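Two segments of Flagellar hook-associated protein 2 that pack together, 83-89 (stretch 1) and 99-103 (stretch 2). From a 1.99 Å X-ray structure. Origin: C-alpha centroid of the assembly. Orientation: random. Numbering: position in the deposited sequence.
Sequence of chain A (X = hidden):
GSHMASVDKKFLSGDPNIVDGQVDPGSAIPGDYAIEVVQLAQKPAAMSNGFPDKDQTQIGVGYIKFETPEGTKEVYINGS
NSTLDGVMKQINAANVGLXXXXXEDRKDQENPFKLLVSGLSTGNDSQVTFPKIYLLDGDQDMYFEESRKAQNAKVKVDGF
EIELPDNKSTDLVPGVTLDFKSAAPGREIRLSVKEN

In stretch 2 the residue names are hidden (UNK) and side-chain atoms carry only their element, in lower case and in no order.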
ATOM      1  N   THR A  83      40.872   6.625   4.580  1.00 33.41           N
ATOM      2  CA  THR A  83      39.677   7.453   4.558  1.00 31.52           C
ATOM      3  C   THR A  83      38.487   6.498   4.371  1.00 29.65           C
ATOM      4  O   THR A  83      38.674   5.353   3.964  1.00 29.22           O
ATOM      5  CB  THR A  83      39.705   8.453   3.403  1.00 32.24           C
ATOM      6  OG1 THR A  83      39.744   7.726   2.171  1.00 31.69           O
ATOM      7  CG2 THR A  83      40.960   9.390   3.484  1.00 34.92           C
ATOM      8  N   LEU A  84      37.263   6.955   4.638  1.00 28.32           N
ATOM      9  CA  LEU A  84      36.105   6.086   4.444  1.00 26.54           C
ATOM     10  C   LEU A  84      36.095   5.594   3.015  1.00 26.76           C
ATOM     11  O   LEU A  84      35.818   4.435   2.768  1.00 27.11           O
ATOM     12  CB  LEU A  84      34.806   6.801   4.719  1.00 26.56           C
ATOM     13  CG  LEU A  84      34.393   7.041   6.190  1.00 28.44           C
ATOM     14  CD1 LEU A  84      32.897   7.377   6.139  1.00 24.86           C
ATOM     15  CD2 LEU A  84      34.707   5.865   7.107  1.00 27.42           C
ATOM     16  N   ASP A  85      36.420   6.482   2.088  1.00 27.15           N
ATOM     17  CA  ASP A  85      36.530   6.095   0.697  1.00 29.26           C
ATOM     18  C   ASP A  85      37.608   5.035   0.439  1.00 28.88           C
ATOM     19  O   ASP A  85      37.360   4.102  -0.316  1.00 27.89           O
ATOM     20  CB  ASP A  85      36.737   7.303  -0.192  1.00 31.38           C
ATOM     21  CG  ASP A  85      35.719   7.335  -1.287  1.00 39.99           C
ATOM     22  OD1 ASP A  85      36.087   7.006  -2.450  1.00 42.28           O
ATOM     23  OD2 ASP A  85      34.524   7.557  -0.916  1.00 45.06           O
ATOM     24  N   GLY A  86      38.790   5.187   1.046  1.00 29.43           N
ATOM     25  CA  GLY A  86      39.868   4.176   0.882  1.00 30.30           C
ATOM     26  C   GLY A  86      39.490   2.806   1.434  1.00 28.70           C
ATOM     27  O   GLY A  86      39.776   1.782   0.839  1.00 29.93           O
ATOM     28  N   VAL A  87      38.829   2.807   2.581  1.00 27.68           N
ATOM     29  CA  VAL A  87      38.420   1.600   3.229  1.00 26.95           C
ATOM     30  C   VAL A  87      37.349   0.881   2.416  1.00 26.85           C
ATOM     31  O   VAL A  87      37.378  -0.339   2.221  1.00 26.17           O
ATOM     32  CB  VAL A  87      37.871   1.894   4.612  1.00 27.14           C
ATOM     33  CG1 VAL A  87      37.232   0.624   5.179  1.00 25.40           C
ATOM     34  CG2 VAL A  87      39.024   2.429   5.546  1.00 28.44           C
ATOM     35  N   MET A  88      36.372   1.649   1.950  1.00 26.09           N
ATOM     36  CA  MET A  88      35.396   1.106   1.032  1.00 26.62           C
ATOM     37  C   MET A  88      36.114   0.446  -0.145  1.00 27.64           C
ATOM     38  O   MET A  88      35.798  -0.698  -0.484  1.00 27.67           O
ATOM     39  CB  MET A  88      34.474   2.218   0.549  1.00 26.99           C
ATOM     40  CG  MET A  88      33.352   1.696  -0.268  1.00 30.65           C
ATOM     41  SD  MET A  88      33.359   2.503  -1.840  1.00 42.29           S
ATOM     42  CE  MET A  88      32.730   4.041  -1.346  1.00 37.06           C
ATOM     43  N   LYS A  89      37.062   1.141  -0.789  1.00 29.68           N
ATOM     44  CA  LYS A  89      37.701   0.559  -1.980  1.00 32.49           C
ATOM     45  C   LYS A  89      38.495  -0.729  -1.634  1.00 32.80           C
ATOM     46  O   LYS A  89      38.491  -1.648  -2.409  1.00 32.22           O
ATOM     47  CB  LYS A  89      38.586   1.584  -2.742  1.00 35.25           C
ATOM     48  CG  LYS A  89      37.723   2.669  -3.452  1.00 37.45           C
ATOM     49  CD  LYS A  89      38.564   3.776  -4.040  1.00 43.49           C
ATOM     50  CE  LYS A  89      37.757   4.789  -4.887  1.00 45.73           C
ATOM     51  NZ  LYS A  89      36.496   5.336  -4.235  1.00 43.10           N
ATOM     52  N   UNK A  99      30.240  -6.066  -0.073  1.00 30.37           N
ATOM     53  CA  UNK A  99      30.175  -4.878  -0.945  1.00 31.82           C
ATOM     54  C   UNK A  99      30.073  -3.679  -0.012  1.00 29.34           C
ATOM     55  O   UNK A  99      29.249  -3.676   0.897  1.00 29.10           O
ATOM     56  c   UNK A  99      28.543  -3.634  -2.576  1.00 37.34           C
ATOM     57  c   UNK A  99      26.231  -2.563  -2.858  1.00 45.08           C
ATOM     58  c   UNK A  99      27.113  -3.760  -3.171  1.00 42.80           C
ATOM     59  n   UNK A  99      26.078  -2.305  -1.375  1.00 44.46           N
ATOM     60  c   UNK A  99      28.962  -4.957  -1.882  1.00 33.17           C
ATOM     61  N   UNK A 100      30.954  -2.703  -0.194  1.00 28.37           N
ATOM     62  CA  UNK A 100      31.008  -1.554   0.677  1.00 26.62           C
ATOM     63  C   UNK A 100      30.609  -0.342  -0.146  1.00 26.47           C
ATOM     64  O   UNK A 100      30.907  -0.261  -1.327  1.00 25.57           O
ATOM     65  c   UNK A 100      32.417  -1.378   1.222  1.00 26.87           C
ATOM     66  N   UNK A 101      29.939   0.600   0.485  1.00 25.47           N
ATOM     67  CA  UNK A 101      29.776   1.917  -0.121  1.00 27.18           C
ATOM     68  C   UNK A 101      29.714   2.969   0.954  1.00 25.71           C
ATOM     69  O   UNK A 101      29.441   2.673   2.146  1.00 25.50           O
ATOM     70  c   UNK A 101      26.017   1.549  -1.263  1.00 37.48           C
ATOM     71  c   UNK A 101      28.541   1.938  -1.031  1.00 29.27           C
ATOM     72  n   UNK A 101      25.129   2.517  -1.248  1.00 35.07           N
ATOM     73  c   UNK A 101      27.223   1.699  -0.284  1.00 31.43           C
ATOM     74  o   UNK A 101      25.911   0.566  -2.005  1.00 41.62           O
ATOM     75  N   UNK A 102      29.937   4.219   0.577  1.00 26.10           N
ATOM     76  CA  UNK A 102      29.824   5.284   1.589  1.00 25.97           C
ATOM     77  C   UNK A 102      28.514   6.029   1.333  1.00 27.26           C
ATOM     78  O   UNK A 102      28.258   6.444   0.223  1.00 27.71           O
ATOM     79  c   UNK A 102      30.795   7.413   2.467  1.00 26.08           C
ATOM     80  c   UNK A 102      31.012   6.247   1.534  1.00 26.99           C
ATOM     81  c   UNK A 102      32.323   5.481   1.852  1.00 26.60           C
ATOM     82  N   UNK A 103      27.692   6.169   2.362  1.00 27.55           N
ATOM     83  CA  UNK A 103      26.426   6.854   2.223  1.00 28.86           C
ATOM     84  C   UNK A 103      26.489   8.140   3.050  1.00 30.32           C
ATOM     85  O   UNK A 103      27.362   8.283   3.919  1.00 29.03           O
ATOM     86  c   UNK A 103      25.182   4.664   1.764  1.00 29.03           C
ATOM     87  c   UNK A 103      25.263   5.609   4.116  1.00 30.15           C
ATOM     88  c   UNK A 103      25.230   5.939   2.627  1.00 29.19           C
TER

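Position 99 is the first of the stretch and lies within a strand already under way; it has five side-chain atoms, four carbons in an unbranched row that ends in a nitrogen. Its CA-to-CB bond points away from the helix, and no side-chain atom comes within 7 Å of stretch 1. A four-carbon chain with a terminal nitrogen is lysine, so this is Lys99. A long chain with a charged end suits a partly exposed site on the strand face turned from the helix. Its NZ finds a partner on that same face, an oxygen of the side chain at position 101.

Position 100 has a single side-chain carbon, CB, which points toward the helix. This carbon lies 3.5 Å from CG of Met88, and the backbone O of position 100 is closer still, 3.3 Å from the same CG. One carbon and nothing beyond it identifies alanine, Ala100. Here the CA atoms of Met88 and Ala100 are only 5.1 Å apart, and the small methyl group fits the narrow space while still offering the methionine an apolar surface.

At position 101 the side chain turns away again, as the alternation of a strand requires. It contains three carbons, the third carrying one oxygen and one nitrogen. Its contact with stretch 1 is made through the backbone: CA of position 101 lies 3.6 Å from CG of Met88. Three carbons ending in a planar group with an oxygen and a nitrogen could only be glutamine, Gln101. The amide suits this buried place because both of its polar atoms are satisfied: OE1 accepts a hydrogen bond from NZ of Lys99 at 2.9 Å, and NE2 is bonded elsewhere in the structure.

Position 102 points toward the helix once more. One carbon carries two others, three in all, with no heteroatom. One of the two branch carbons lies 3.5 Å from CE of Met88 and 4.0 Å from CB of Leu84. A branch at the first carbon, ending in two methyls, means valine, Val102. With chi1 in the t well, CG2 is the methyl that makes these contacts, and it also comes within 4.1 Å of OD2 of Asp85. The compact apolar branch suits a buried site between strand and helix.

Position 103 shows the same pattern, three carbons with the first bearing the other two, but it touches nothing in stretch 1; its side chain stays 8.1 Å away. It is Val103, whose beta-branched shape is well suited to an extended backbone and whose apolar surface suits its buried surroundings.

The helix and strand run nearly antiparallel, at 162°, with their axes 7.5 Å apart at closest approach. No hydrogen bond or salt bridge crosses between them, so the contact rests on apolar packing. Met88 is its centre: CG meets Ala100, while CE reaches along the strand to lie 3.4 Å from N of Val102. Leu84, one helical turn earlier, extends the apolar surface against Val102. Together the two stretches bury 256 Å².

Stretch 2, residues 99-103: KAQVV
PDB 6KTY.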